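Long-range contacts in ileal bile acid-binding protein (Danio rerio, PDB 3ELX), which binds the bile acid cholate and probably carries bile acids and related lipids through the cytoplasm: residues A[5-10]-A[43-48]; A[19-24]-A[116-121]; A[49-54]-A[67-72]; A[112-117]-A[127-132]. All coordinates share one frame; numbering follows the deposited sequence.

Contact 1: A[5-10]-A[43-48]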
loop_
_atom_site.group_PDB
_atom_site.type_symbol
_atom_site.label_atom_id
_atom_site.label_comp_id
_atom_site.label_asym_id
_atom_site.label_seq_id
_atom_site.Cartn_x
_atom_site.Cartn_y
_atom_site.Cartn_z
ATOM N N ALA A 5 -8.475 11.258 -8.492
ATOM C CA ALA A 5 -9.389 10.507 -7.622
ATOM C C ALA A 5 -8.749 9.983 -6.328
ATOM O O ALA A 5 -9.450 9.755 -5.345
ATOM C CB ALA A 5 -10.057 9.367 -8.387
ATOM N N PHE A 6 -7.430 9.806 -6.336
ATOM C CA PHE A 6 -6.709 9.299 -5.160
ATOM C C PHE A 6 -6.435 10.351 -4.085
ATOM O O PHE A 6 -6.097 9.995 -2.949
ATOM C CB PHE A 6 -5.374 8.676 -5.574
ATOM C CG PHE A 6 -5.502 7.397 -6.353
ATOM C CD1 PHE A 6 -5.447 6.163 -5.710
ATOM C CD2 PHE A 6 -5.642 7.422 -7.737
ATOM C CE1 PHE A 6 -5.560 4.971 -6.426
ATOM C CE2 PHE A 6 -5.747 6.236 -8.467
ATOM C CZ PHE A 6 -5.700 5.009 -7.815
ATOM N N ASN A 7 -6.541 11.630 -4.439
ATOM C CA ASN A 7 -6.165 12.711 -3.526
ATOM C C ASN A 7 -6.897 12.638 -2.204
ATOM O O ASN A 7 -8.114 12.457 -2.168
ATOM C CB ASN A 7 -6.437 14.082 -4.161
ATOM C CG ASN A 7 -5.336 14.520 -5.095
ATOM O OD1 ASN A 7 -5.544 14.656 -6.305
ATOM N ND2 ASN A 7 -4.164 14.771 -4.543
ATOM N N GLY A 8 -6.145 12.798 -1.124
ATOM C CA GLY A 8 -6.737 12.992 0.193
ATOM C C GLY A 8 -6.098 12.187 1.303
ATOM O O GLY A 8 -5.060 11.571 1.120
ATOM N N LYS A 9 -6.737 12.223 2.467
ATOM C CA LYS A 9 -6.341 11.375 3.592
ATOM C C LYS A 9 -7.398 10.302 3.794
ATOM O O LYS A 9 -8.600 10.594 3.841
ATOM C CB LYS A 9 -6.118 12.154 4.895
ATOM C CG LYS A 9 -4.785 12.906 4.956
ATOM C CD LYS A 9 -4.485 13.388 6.364
ATOM C CE LYS A 9 -3.153 14.133 6.409
ATOM N NZ LYS A 9 -2.741 14.383 7.811
ATOM N N TRP A 10 -6.912 9.067 3.893
ATOM C CA TRP A 10 -7.735 7.862 3.957
ATOM C C TRP A 10 -7.346 7.054 5.176
ATOM O O TRP A 10 -6.193 7.089 5.591
ATOM C CB TRP A 10 -7.460 7.001 2.724
ATOM C CG TRP A 10 -7.609 7.722 1.395
ATOM C CD1 TRP A 10 -6.675 8.523 0.784
ATOM C CD2 TRP A 10 -8.746 7.691 0.513
ATOM N NE1 TRP A 10 -7.156 8.972 -0.427
ATOM C CE2 TRP A 10 -8.425 8.488 -0.613
ATOM C CE3 TRP A 10 -9.996 7.053 0.559
ATOM C CZ2 TRP A 10 -9.317 8.673 -1.679
ATOM C CZ3 TRP A 10 -10.886 7.243 -0.501
ATOM C CH2 TRP A 10 -10.538 8.044 -1.600
ATOM N N GLU A 43 -1.982 9.261 3.177
ATOM C CA GLU A 43 -2.153 10.570 2.571
ATOM C C GLU A 43 -1.606 10.516 1.147
ATOM O O GLU A 43 -0.458 10.110 0.932
ATOM C CB GLU A 43 -1.410 11.616 3.387
ATOM C CG GLU A 43 -1.522 13.019 2.855
ATOM C CD GLU A 43 -0.626 13.983 3.612
ATOM O OE1 GLU A 43 0.249 13.526 4.394
ATOM O OE2 GLU A 43 -0.800 15.198 3.422
ATOM N N ILE A 44 -2.430 10.922 0.186
ATOM C CA ILE A 44 -1.999 10.904 -1.214
ATOM C C ILE A 44 -2.141 12.283 -1.845
ATOM O O ILE A 44 -3.162 12.951 -1.679
ATOM C CB ILE A 44 -2.768 9.862 -2.057
ATOM C CG1 ILE A 44 -2.716 8.484 -1.384
ATOM C CG2 ILE A 44 -2.180 9.786 -3.494
ATOM C CD1 ILE A 44 -3.801 7.539 -1.852
ATOM N N VAL A 45 -1.090 12.711 -2.550
ATOM C CA VAL A 45 -1.169 13.870 -3.426
ATOM C C VAL A 45 -0.899 13.358 -4.835
ATOM O O VAL A 45 0.190 12.831 -5.121
ATOM C CB VAL A 45 -0.179 15.002 -3.030
ATOM C CG1 VAL A 45 -0.305 16.167 -4.007
ATOM C CG2 VAL A 45 -0.443 15.482 -1.606
ATOM N N GLN A 46 -1.910 13.452 -5.689
ATOM C CA GLN A 46 -1.807 12.980 -7.059
ATOM C C GLN A 46 -1.929 14.181 -7.988
ATOM O O GLN A 46 -2.960 14.867 -7.998
ATOM C CB GLN A 46 -2.907 11.971 -7.372
ATOM C CG GLN A 46 -2.899 11.541 -8.821
ATOM C CD GLN A 46 -4.113 10.731 -9.245
ATOM O OE1 GLN A 46 -4.126 10.181 -10.347
ATOM N NE2 GLN A 46 -5.142 10.672 -8.401
ATOM N N ASN A 47 -0.863 14.441 -8.737
ATOM C CA ASN A 47 -0.880 15.459 -9.767
ATOM C C ASN A 47 -0.621 14.765 -11.101
ATOM O O ASN A 47 0.520 14.589 -11.533
ATOM C CB ASN A 47 0.140 16.561 -9.452
ATOM C CG ASN A 47 -0.182 17.319 -8.157
ATOM O OD1 ASN A 47 -1.336 17.418 -7.740
ATOM N ND2 ASN A 47 0.849 17.848 -7.517
ATOM N N GLY A 48 -1.702 14.329 -11.741
ATOM C CA GLY A 48 -1.595 13.505 -12.943
ATOM C C GLY A 48 -0.900 12.188 -12.642
ATOM O O GLY A 48 -1.347 11.420 -11.784
#
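G8 and I44 form an antiparallel hydrogen-bonded pair where strands 8-10 and 43-47 run at 151° to each other, with G8 N 3.0 Å from I44 O and I44 N 2.9 Å from G8 O. The backbone angles of G8 would press a CB against the carbonyl oxygen of N7, which explains the glycine. I44 supplies the apolar centre. Its CB lies 3.4 Å from F6 O, CG2 packs 4.0 Å from F6 CB, and CD1 comes to the edge of the F6 ring while meeting the indole of W10 obliquely, 3.9 Å from NE1. A branched isoleucine can thus serve two aromatic neighbours at once. W10 NE1 donates to F6 O at 2.9 Å from above the carbonyl plane, tying the loop before the strand to the strand itself. On the other face, K9 and E43 touch through their extended aliphatic chains, CG to CG at 3.9 Å. Their charged ends stay apart, K9 NZ 4.6 Å from E43 OE1, which is hydrogen-bonded to the hydroxyl of Y56. The chemistry therefore divides by face: F6, I44 and W10 pack against L112 inside the fatty-acid-binding protein barrel, whereas K9 and E43 pack through their aliphatic parts on the outer face, their opposite charges near each other but not in contact.

Contact 2: A[19-24]-A[116-121]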
loop_
_atom_site.group_PDB
_atom_site.type_symbol
_atom_site.label_atom_id
_atom_site.label_comp_id
_atom_site.label_asym_id
_atom_site.label_seq_id
_atom_site.Cartn_x
_atom_site.Cartn_y
_atom_site.Cartn_z
ATOM N N GLU A 19 -3.035 -11.462 8.601
ATOM C CA GLU A 19 -2.137 -12.411 9.258
ATOM C C GLU A 19 -1.420 -13.373 8.296
ATOM O O GLU A 19 -0.198 -13.467 8.354
ATOM C CB GLU A 19 -2.832 -13.124 10.416
ATOM C CG GLU A 19 -3.294 -12.130 11.467
ATOM C CD GLU A 19 -3.776 -12.752 12.754
ATOM O OE1 GLU A 19 -3.513 -13.959 12.996
ATOM O OE2 GLU A 19 -4.417 -12.008 13.538
ATOM N N PRO A 20 -2.160 -14.072 7.408
ATOM C CA PRO A 20 -1.442 -14.931 6.457
ATOM C C PRO A 20 -0.464 -14.181 5.548
ATOM O O PRO A 20 0.608 -14.708 5.249
ATOM C CB PRO A 20 -2.567 -15.560 5.624
ATOM C CG PRO A 20 -3.781 -15.444 6.466
ATOM C CD PRO A 20 -3.620 -14.167 7.228
ATOM N N PHE A 21 -0.819 -12.967 5.122
ATOM C CA PHE A 21 0.065 -12.188 4.257
ATOM C C PHE A 21 1.343 -11.807 5.003
ATOM O O PHE A 21 2.441 -12.000 4.492
ATOM C CB PHE A 21 -0.631 -10.934 3.711
ATOM C CG PHE A 21 0.281 -10.050 2.900
ATOM C CD1 PHE A 21 0.498 -10.300 1.548
ATOM C CD2 PHE A 21 0.940 -8.974 3.495
ATOM C CE1 PHE A 21 1.354 -9.490 0.810
ATOM C CE2 PHE A 21 1.797 -8.160 2.755
ATOM C CZ PHE A 21 2.002 -8.424 1.412
ATOM N N CYS A 22 1.192 -11.279 6.215
ATOM C CA CYS A 22 2.344 -10.845 6.995
ATOM C C CYS A 22 3.251 -12.028 7.338
ATOM O O CYS A 22 4.476 -11.910 7.297
ATOM C CB CYS A 22 1.902 -10.111 8.256
ATOM S SG CYS A 22 1.243 -8.464 7.961
ATOM N N LYS A 23 2.644 -13.167 7.652
ATOM C CA LYS A 23 3.398 -14.395 7.912
ATOM C C LYS A 23 4.182 -14.858 6.686
ATOM O O LYS A 23 5.326 -15.314 6.809
ATOM C CB LYS A 23 2.470 -15.506 8.401
ATOM C CG LYS A 23 2.018 -15.349 9.851
ATOM C CD LYS A 23 1.175 -16.531 10.310
ATOM C CE LYS A 23 -0.266 -16.427 9.825
ATOM N NZ LYS A 23 -1.035 -17.671 10.110
ATOM N N LEU A 24 3.576 -14.738 5.506
ATOM C CA LEU A 24 4.222 -15.207 4.279
ATOM C C LEU A 24 5.432 -14.350 3.902
ATOM O O LEU A 24 6.476 -14.888 3.524
ATOM C CB LEU A 24 3.224 -15.293 3.116
ATOM C CG LEU A 24 3.722 -15.898 1.795
ATOM C CD1 LEU A 24 4.190 -17.344 1.957
ATOM C CD2 LEU A 24 2.655 -15.799 0.714
ATOM N N SER A 116 -2.405 -6.491 -1.775
ATOM C CA SER A 116 -1.021 -6.965 -1.780
ATOM C C SER A 116 -1.034 -8.476 -2.000
ATOM O O SER A 116 -1.701 -9.214 -1.273
ATOM C CB SER A 116 -0.320 -6.629 -0.459
ATOM O OG SER A 116 -0.493 -5.271 -0.080
ATOM N N THR A 117 -0.295 -8.934 -3.006
ATOM C CA THR A 117 -0.327 -10.335 -3.405
ATOM C C THR A 117 1.076 -10.910 -3.299
ATOM O O THR A 117 1.998 -10.457 -3.976
ATOM C CB THR A 117 -0.851 -10.452 -4.839
ATOM O OG1 THR A 117 -2.148 -9.843 -4.896
ATOM C CG2 THR A 117 -0.936 -11.917 -5.283
ATOM N N ALA A 118 1.232 -11.893 -2.420
ATOM C CA ALA A 118 2.520 -12.553 -2.249
ATOM C C ALA A 118 2.409 -14.044 -2.542
ATOM O O ALA A 118 1.327 -14.626 -2.466
ATOM C CB ALA A 118 3.051 -12.317 -0.855
ATOM N N SER A 119 3.538 -14.653 -2.873
ATOM C CA SER A 119 3.551 -16.038 -3.303
ATOM C C SER A 119 4.720 -16.791 -2.680
ATOM O O SER A 119 5.843 -16.293 -2.678
ATOM C CB SER A 119 3.642 -16.071 -4.828
ATOM O OG SER A 119 3.997 -17.348 -5.300
ATOM N N GLY A 120 4.442 -17.982 -2.151
ATOM C CA GLY A 120 5.486 -18.832 -1.578
ATOM C C GLY A 120 5.182 -20.319 -1.634
ATOM O O GLY A 120 4.383 -20.772 -2.460
ATOM N N ALA A 121 5.828 -21.074 -0.742
ATOM C CA ALA A 121 5.684 -22.527 -0.660
ATOM C C ALA A 121 4.255 -22.981 -0.371
ATOM O O ALA A 121 3.724 -23.844 -1.079
ATOM C CB ALA A 121 6.644 -23.098 0.384
#
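The ring of F21 meets S116 and A118 obliquely through its far rim, and it also pairs edge-to-face with the ring of Y101, a residue that binds cholate. The contact belongs to the helical lid of the fatty-acid-binding protein barrel: helix 18-24, the first of two short helices, packs on strand 116-119 through F21 and L24, with no hydrogen bond across, the segment axes 8.9 Å apart and inclined at 50°. F21 CG stands anti to the backbone N (chi1 176°), and the ring beyond it reaches the strand. There CZ lies 3.5 Å from S116 CB, and CE1 is 3.7 Å from A118 CB. The small residues suit this place, since S116 and A118 each present a CB to the ring, while S116 OG is occupied by a hydrogen bond to Q103 OE1. An alanine in place of F21 would probably open a gap over S116 CB and A118 CB and leave the ring of Y101 without its aromatic mate, weakening the hold of the helix on the barrel. One turn further along, L24 adds the second apolar contact. Its CD2 lies 3.8 Å from A118 CB and 3.6 Å from A118 O, so A118 is gripped by both helix residues. The absence of a side chain at G120 also matters, because a CB there would collide with the other leucine methyl: L24 CD1 sits 4.0 Å from G120 CA.

Contact 3: A[49-54]-A[67-72]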
loop_
_atom_site.group_PDB
_atom_site.type_symbol
_atom_site.label_atom_id
_atom_site.label_comp_id
_atom_site.label_asym_id
_atom_site.label_seq_id
_atom_site.Cartn_x
_atom_site.Cartn_y
_atom_site.Cartn_z
ATOM N N ASP A 49 0.195 11.943 -13.353
ATOM C CA ASP A 49 0.986 10.721 -13.183
ATOM C C ASP A 49 1.936 10.808 -11.990
ATOM O O ASP A 49 2.566 9.815 -11.619
ATOM C CB ASP A 49 1.822 10.449 -14.430
ATOM C CG ASP A 49 0.980 10.078 -15.639
ATOM O OD1 ASP A 49 1.486 10.222 -16.769
ATOM O OD2 ASP A 49 -0.176 9.643 -15.445
ATOM N N ASP A 50 2.032 12.000 -11.402
ATOM C CA ASP A 50 2.968 12.269 -10.309
ATOM C C ASP A 50 2.295 12.055 -8.954
ATOM O O ASP A 50 1.388 12.807 -8.576
ATOM C CB ASP A 50 3.475 13.708 -10.472
ATOM C CG ASP A 50 4.487 14.117 -9.416
ATOM O OD1 ASP A 50 4.392 13.661 -8.261
ATOM O OD2 ASP A 50 5.358 14.958 -9.752
ATOM N N PHE A 51 2.742 11.035 -8.218
ATOM C CA PHE A 51 2.160 10.705 -6.906
ATOM C C PHE A 51 3.142 10.919 -5.768
ATOM O O PHE A 51 4.332 10.616 -5.899
ATOM C CB PHE A 51 1.762 9.228 -6.832
ATOM C CG PHE A 51 0.535 8.873 -7.607
ATOM C CD1 PHE A 51 0.599 8.693 -8.984
ATOM C CD2 PHE A 51 -0.681 8.666 -6.950
ATOM C CE1 PHE A 51 -0.529 8.343 -9.709
ATOM C CE2 PHE A 51 -1.824 8.304 -7.673
ATOM C CZ PHE A 51 -1.747 8.141 -9.047
ATOM N N THR A 52 2.625 11.412 -4.645
ATOM C CA THR A 52 3.336 11.369 -3.366
ATOM C C THR A 52 2.427 10.594 -2.427
ATOM O O THR A 52 1.296 11.019 -2.157
ATOM C CB THR A 52 3.596 12.775 -2.795
ATOM O OG1 THR A 52 4.327 13.552 -3.750
ATOM C CG2 THR A 52 4.385 12.689 -1.480
ATOM N N TRP A 53 2.925 9.468 -1.936
ATOM C CA TRP A 53 2.087 8.501 -1.236
ATOM C C TRP A 53 2.680 8.282 0.145
ATOM O O TRP A 53 3.766 7.736 0.270
ATOM C CB TRP A 53 2.100 7.196 -2.032
ATOM C CG TRP A 53 0.985 6.264 -1.704
ATOM C CD1 TRP A 53 0.795 5.575 -0.538
ATOM C CD2 TRP A 53 -0.103 5.906 -2.568
ATOM N NE1 TRP A 53 -0.346 4.806 -0.625
ATOM C CE2 TRP A 53 -0.913 4.995 -1.860
ATOM C CE3 TRP A 53 -0.461 6.260 -3.877
ATOM C CZ2 TRP A 53 -2.062 4.429 -2.416
ATOM C CZ3 TRP A 53 -1.615 5.707 -4.427
ATOM C CH2 TRP A 53 -2.401 4.804 -3.690
ATOM N N THR A 54 1.966 8.728 1.177
ATOM C CA THR A 54 2.492 8.712 2.544
ATOM C C THR A 54 1.648 7.810 3.436
ATOM O O THR A 54 0.419 7.896 3.433
ATOM C CB THR A 54 2.529 10.154 3.111
ATOM O OG1 THR A 54 3.319 10.988 2.251
ATOM C CG2 THR A 54 3.116 10.181 4.504
ATOM N N PHE A 67 6.594 8.782 -6.840
ATOM C CA PHE A 67 6.796 8.111 -8.116
ATOM C C PHE A 67 6.006 8.778 -9.219
ATOM O O PHE A 67 4.997 9.435 -8.956
ATOM C CB PHE A 67 6.450 6.618 -8.024
ATOM C CG PHE A 67 5.037 6.332 -7.587
ATOM C CD1 PHE A 67 4.740 6.124 -6.237
ATOM C CD2 PHE A 67 3.998 6.246 -8.524
ATOM C CE1 PHE A 67 3.417 5.846 -5.819
ATOM C CE2 PHE A 67 2.683 5.958 -8.121
ATOM C CZ PHE A 67 2.390 5.763 -6.775
ATOM N N ILE A 68 6.489 8.629 -10.448
ATOM C CA ILE A 68 5.740 9.062 -11.629
ATOM C C ILE A 68 5.398 7.810 -12.414
ATOM O O ILE A 68 6.289 7.031 -12.775
ATOM C CB ILE A 68 6.552 10.056 -12.498
ATOM C CG1 ILE A 68 6.846 11.320 -11.678
ATOM C CG2 ILE A 68 5.793 10.385 -13.791
ATOM C CD1 ILE A 68 7.889 12.229 -12.293
ATOM N N VAL A 69 4.111 7.599 -12.659
ATOM C CA VAL A 69 3.691 6.407 -13.403
ATOM C C VAL A 69 4.433 6.347 -14.741
ATOM O O VAL A 69 4.522 7.345 -15.456
ATOM C CB VAL A 69 2.170 6.384 -13.621
ATOM C CG1 VAL A 69 1.742 5.149 -14.429
ATOM C CG2 VAL A 69 1.454 6.413 -12.276
ATOM N N GLY A 70 4.980 5.173 -15.060
ATOM C CA GLY A 70 5.692 4.975 -16.331
ATOM C C GLY A 70 7.151 5.400 -16.359
ATOM O O GLY A 70 7.841 5.188 -17.362
ATOM N N LYS A 71 7.628 5.992 -15.269
ATOM C CA LYS A 71 9.002 6.462 -15.193
ATOM C C LYS A 71 9.745 5.831 -14.033
ATOM O O LYS A 71 9.188 5.695 -12.947
ATOM C CB LYS A 71 9.025 7.985 -15.047
ATOM C CG LYS A 71 9.041 8.717 -16.362
ATOM C CD LYS A 71 7.658 9.107 -16.842
ATOM C CE LYS A 71 7.750 10.311 -17.776
ATOM N NZ LYS A 71 8.735 10.130 -18.877
ATOM N N GLU A 72 11.008 5.476 -14.251
ATOM C CA GLU A 72 11.843 4.953 -13.167
ATOM C C GLU A 72 11.850 5.923 -11.995
ATOM O O GLU A 72 12.182 7.106 -12.151
ATOM C CB GLU A 72 13.286 4.727 -13.621
ATOM C CG GLU A 72 13.495 3.618 -14.622
ATOM C CD GLU A 72 14.958 3.439 -14.970
ATOM O OE1 GLU A 72 15.257 2.600 -15.848
ATOM O OE2 GLU A 72 15.813 4.134 -14.371
HETATM O O HOH W 1 3.866 9.403 -17.053
#
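F51 lays its CB over one face of the F67 ring, 3.8 Å from the centroid and 21° off the normal, a CH-pi contact displaced toward the rim near CZ. The two phenyl planes are close to parallel, 14° apart, yet they are slid so far that the rings barely overlap and their centroids stand 5.1 Å apart. F67 holds CG in the crowded site between its backbone N and carbonyl carbon (chi1 58°), and its ring ends beside F51. W53 meets the same ring at its edge, CE3 lying 4.1 Å from F67 CZ. The group rests on the beta hairpin of strands 50-57 and 61-68, where F51 and F67 are a hydrogen-bonded pair with F51 N 2.9 Å from F67 O, so both aromatic rings project from one face into the barrel. Beyond F51, V69 offers a compact methyl: CG2 packs obliquely 3.8 Å from F51 CE1. F51, W53 and V69 all touch L94, a cholate-binding residue. V69 N also donates to D49 O at 2.9 Å, continuing the strand pairing past its regular end. From there the chain bends in a type II turn from I68 to K71, with G70 accepting the positive phi of its third position. A water donates to both V69 O, 2.7 Å away, and the D49 carboxylate through OD1.

Contact 4: A[112-117]-A[127-132]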
loop_
_atom_site.group_PDB
_atom_site.type_symbol
_atom_site.label_atom_id
_atom_site.label_comp_id
_atom_site.label_asym_id
_atom_site.label_seq_id
_atom_site.Cartn_x
_atom_site.Cartn_y
_atom_site.Cartn_z
ATOM N N LEU A 112 -10.574 3.667 -1.088
ATOM C CA LEU A 112 -9.233 3.282 -1.533
ATOM C C LEU A 112 -9.050 1.797 -1.257
ATOM O O LEU A 112 -9.069 1.376 -0.103
ATOM C CB LEU A 112 -8.172 4.103 -0.792
ATOM C CG LEU A 112 -6.699 3.782 -1.062
ATOM C CD1 LEU A 112 -6.336 4.115 -2.477
ATOM C CD2 LEU A 112 -5.792 4.523 -0.078
ATOM N N VAL A 113 -8.886 1.000 -2.315
ATOM C CA VAL A 113 -8.749 -0.443 -2.160
ATOM C C VAL A 113 -7.357 -0.879 -2.578
ATOM O O VAL A 113 -6.976 -0.710 -3.736
ATOM C CB VAL A 113 -9.793 -1.210 -2.990
ATOM C CG1 VAL A 113 -9.658 -2.703 -2.728
ATOM C CG2 VAL A 113 -11.218 -0.733 -2.639
ATOM N N GLU A 114 -6.620 -1.442 -1.627
ATOM C CA GLU A 114 -5.216 -1.790 -1.815
ATOM C C GLU A 114 -5.038 -3.286 -1.643
ATOM O O GLU A 114 -5.364 -3.832 -0.591
ATOM C CB GLU A 114 -4.352 -1.040 -0.812
ATOM C CG GLU A 114 -4.400 0.459 -0.994
ATOM C CD GLU A 114 -3.583 1.185 0.050
ATOM O OE1 GLU A 114 -2.354 1.313 -0.141
ATOM O OE2 GLU A 114 -4.171 1.621 1.061
ATOM N N THR A 115 -4.545 -3.948 -2.687
ATOM C CA THR A 115 -4.396 -5.403 -2.662
ATOM C C THR A 115 -2.915 -5.768 -2.773
ATOM O O THR A 115 -2.256 -5.405 -3.760
ATOM C CB THR A 115 -5.179 -6.049 -3.819
ATOM O OG1 THR A 115 -6.560 -5.672 -3.760
ATOM C CG2 THR A 115 -5.053 -7.582 -3.784
ATOM N N SER A 116 -2.405 -6.491 -1.775
ATOM C CA SER A 116 -1.021 -6.965 -1.780
ATOM C C SER A 116 -1.034 -8.476 -2.000
ATOM O O SER A 116 -1.701 -9.214 -1.273
ATOM C CB SER A 116 -0.320 -6.629 -0.459
ATOM O OG SER A 116 -0.493 -5.271 -0.080
ATOM N N THR A 117 -0.295 -8.934 -3.006
ATOM C CA THR A 117 -0.327 -10.335 -3.405
ATOM C C THR A 117 1.076 -10.910 -3.299
ATOM O O THR A 117 1.998 -10.457 -3.976
ATOM C CB THR A 117 -0.851 -10.452 -4.839
ATOM O OG1 THR A 117 -2.148 -9.843 -4.896
ATOM C CG2 THR A 117 -0.936 -11.917 -5.283
ATOM N N LEU A 127 -3.465 -9.741 0.911
ATOM C CA LEU A 127 -3.983 -8.750 1.841
ATOM C C LEU A 127 -4.810 -7.731 1.058
ATOM O O LEU A 127 -4.324 -7.140 0.093
ATOM C CB LEU A 127 -2.835 -8.044 2.561
ATOM C CG LEU A 127 -3.135 -6.755 3.323
ATOM C CD1 LEU A 127 -4.108 -6.986 4.478
ATOM C CD2 LEU A 127 -1.826 -6.136 3.824
ATOM N N VAL A 128 -6.063 -7.552 1.466
ATOM C CA VAL A 128 -6.908 -6.515 0.888
ATOM C C VAL A 128 -7.267 -5.504 1.966
ATOM O O VAL A 128 -7.895 -5.849 2.961
ATOM C CB VAL A 128 -8.219 -7.081 0.289
ATOM C CG1 VAL A 128 -9.021 -5.962 -0.376
ATOM C CG2 VAL A 128 -7.945 -8.213 -0.708
ATOM N N ARG A 129 -6.850 -4.258 1.761
ATOM C CA ARG A 129 -7.168 -3.171 2.688
ATOM C C ARG A 129 -8.096 -2.186 2.007
ATOM O O ARG A 129 -7.847 -1.781 0.878
ATOM C CB ARG A 129 -5.891 -2.444 3.113
ATOM C CG ARG A 129 -4.931 -3.269 3.965
ATOM C CD ARG A 129 -3.773 -2.419 4.533
ATOM N NE ARG A 129 -4.213 -1.071 4.874
ATOM C CZ ARG A 129 -3.960 0.014 4.144
ATOM N NH1 ARG A 129 -3.237 -0.069 3.036
ATOM N NH2 ARG A 129 -4.426 1.190 4.531
ATOM N N THR A 130 -9.168 -1.798 2.694
ATOM C CA THR A 130 -10.113 -0.836 2.152
ATOM C C THR A 130 -10.147 0.343 3.114
ATOM O O THR A 130 -10.383 0.153 4.301
ATOM C CB THR A 130 -11.520 -1.449 2.035
ATOM O OG1 THR A 130 -11.467 -2.579 1.154
ATOM C CG2 THR A 130 -12.509 -0.418 1.490
ATOM N N SER A 131 -9.899 1.541 2.589
ATOM C CA SER A 131 -9.840 2.760 3.404
ATOM C C SER A 131 -10.896 3.753 2.968
ATOM O O SER A 131 -11.197 3.863 1.776
ATOM C CB SER A 131 -8.452 3.419 3.271
ATOM O OG SER A 131 -7.398 2.561 3.684
ATOM N N LYS A 132 -11.456 4.467 3.945
ATOM C CA LYS A 132 -12.419 5.531 3.689
ATOM C C LYS A 132 -11.746 6.891 3.818
ATOM O O LYS A 132 -10.755 7.046 4.535
ATOM C CB LYS A 132 -13.608 5.429 4.656
ATOM C CG LYS A 132 -13.247 5.603 6.126
ATOM C CD LYS A 132 -14.483 5.565 7.020
ATOM C CE LYS A 132 -14.079 5.836 8.468
ATOM N NZ LYS A 132 -15.198 5.619 9.434
HETATM O O HOH W 2 -6.704 1.041 1.672
#
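E114 lies side by side with R129, both side chains pointing the same way, and its OE2 forms a salt bridge to R129 NH1 at 2.8 Å. The bond is weak in direction, with an N-H...O angle of 129° and the carboxylate and guanidinium planes turned 76° apart. R129 bends at chi3 (36°), which folds NE back from a fully extended path, and its NH2 is held in addition by T12 OG1. A water sits over one face of the guanidinium, toward its rim, 2.7 Å from E114 OE2 and 2.6 Å from S131 OG. Two opposite charges buried together compensate each other, and each would probably help the other to stay ionised. An alanine at E114 would probably leave R129 NH1 without its carboxylate mate and the water without one of its acceptors, in a barrel interior where E114 also approaches the cholate-binding Q55. The backbone sets the register: strands 112-117 and 127-132 are antiparallel, and L112 with S131, E114 with R129 and S116 with L127 are hydrogen-bonded pairs, E114 N lying 2.8 Å from R129 O. The non-hydrogen-bonded pairs turn V113, T115, V128 and T130 to the outer face, where beta-branched side chains suit an extended strand and V113 CG1 meets V128 CG1 at 4.1 Å. This hairpin lies between strand 102-108, beside 111-119, and strand 8-16, beside 124-133, while F21 of helix 18-24 packs on L127 at its lid end.

All four contacts belong to one antiparallel sheet that closes into a barrel, with the helical lid covering one end. Contacts 1 and 3 are neighbours, their centres about 11 Å apart, joined where strands 41-47 and 50-57 pair. The centres of contacts 4 and 1 are about 15 Å apart, and they meet through W10 against L112 and S131. Contact 2 shares S116 and T117 with contact 4 and lies across the chain's centre from contact 1, about 27 Å centre to centre. Along the chain, contact 1 closes before contact 3 opens, and contact 4 comes last, while contact 2 spans from the first helix to strand 111-119. Early and late segments thus jointly build the walls and lid around the cholate-binding residues.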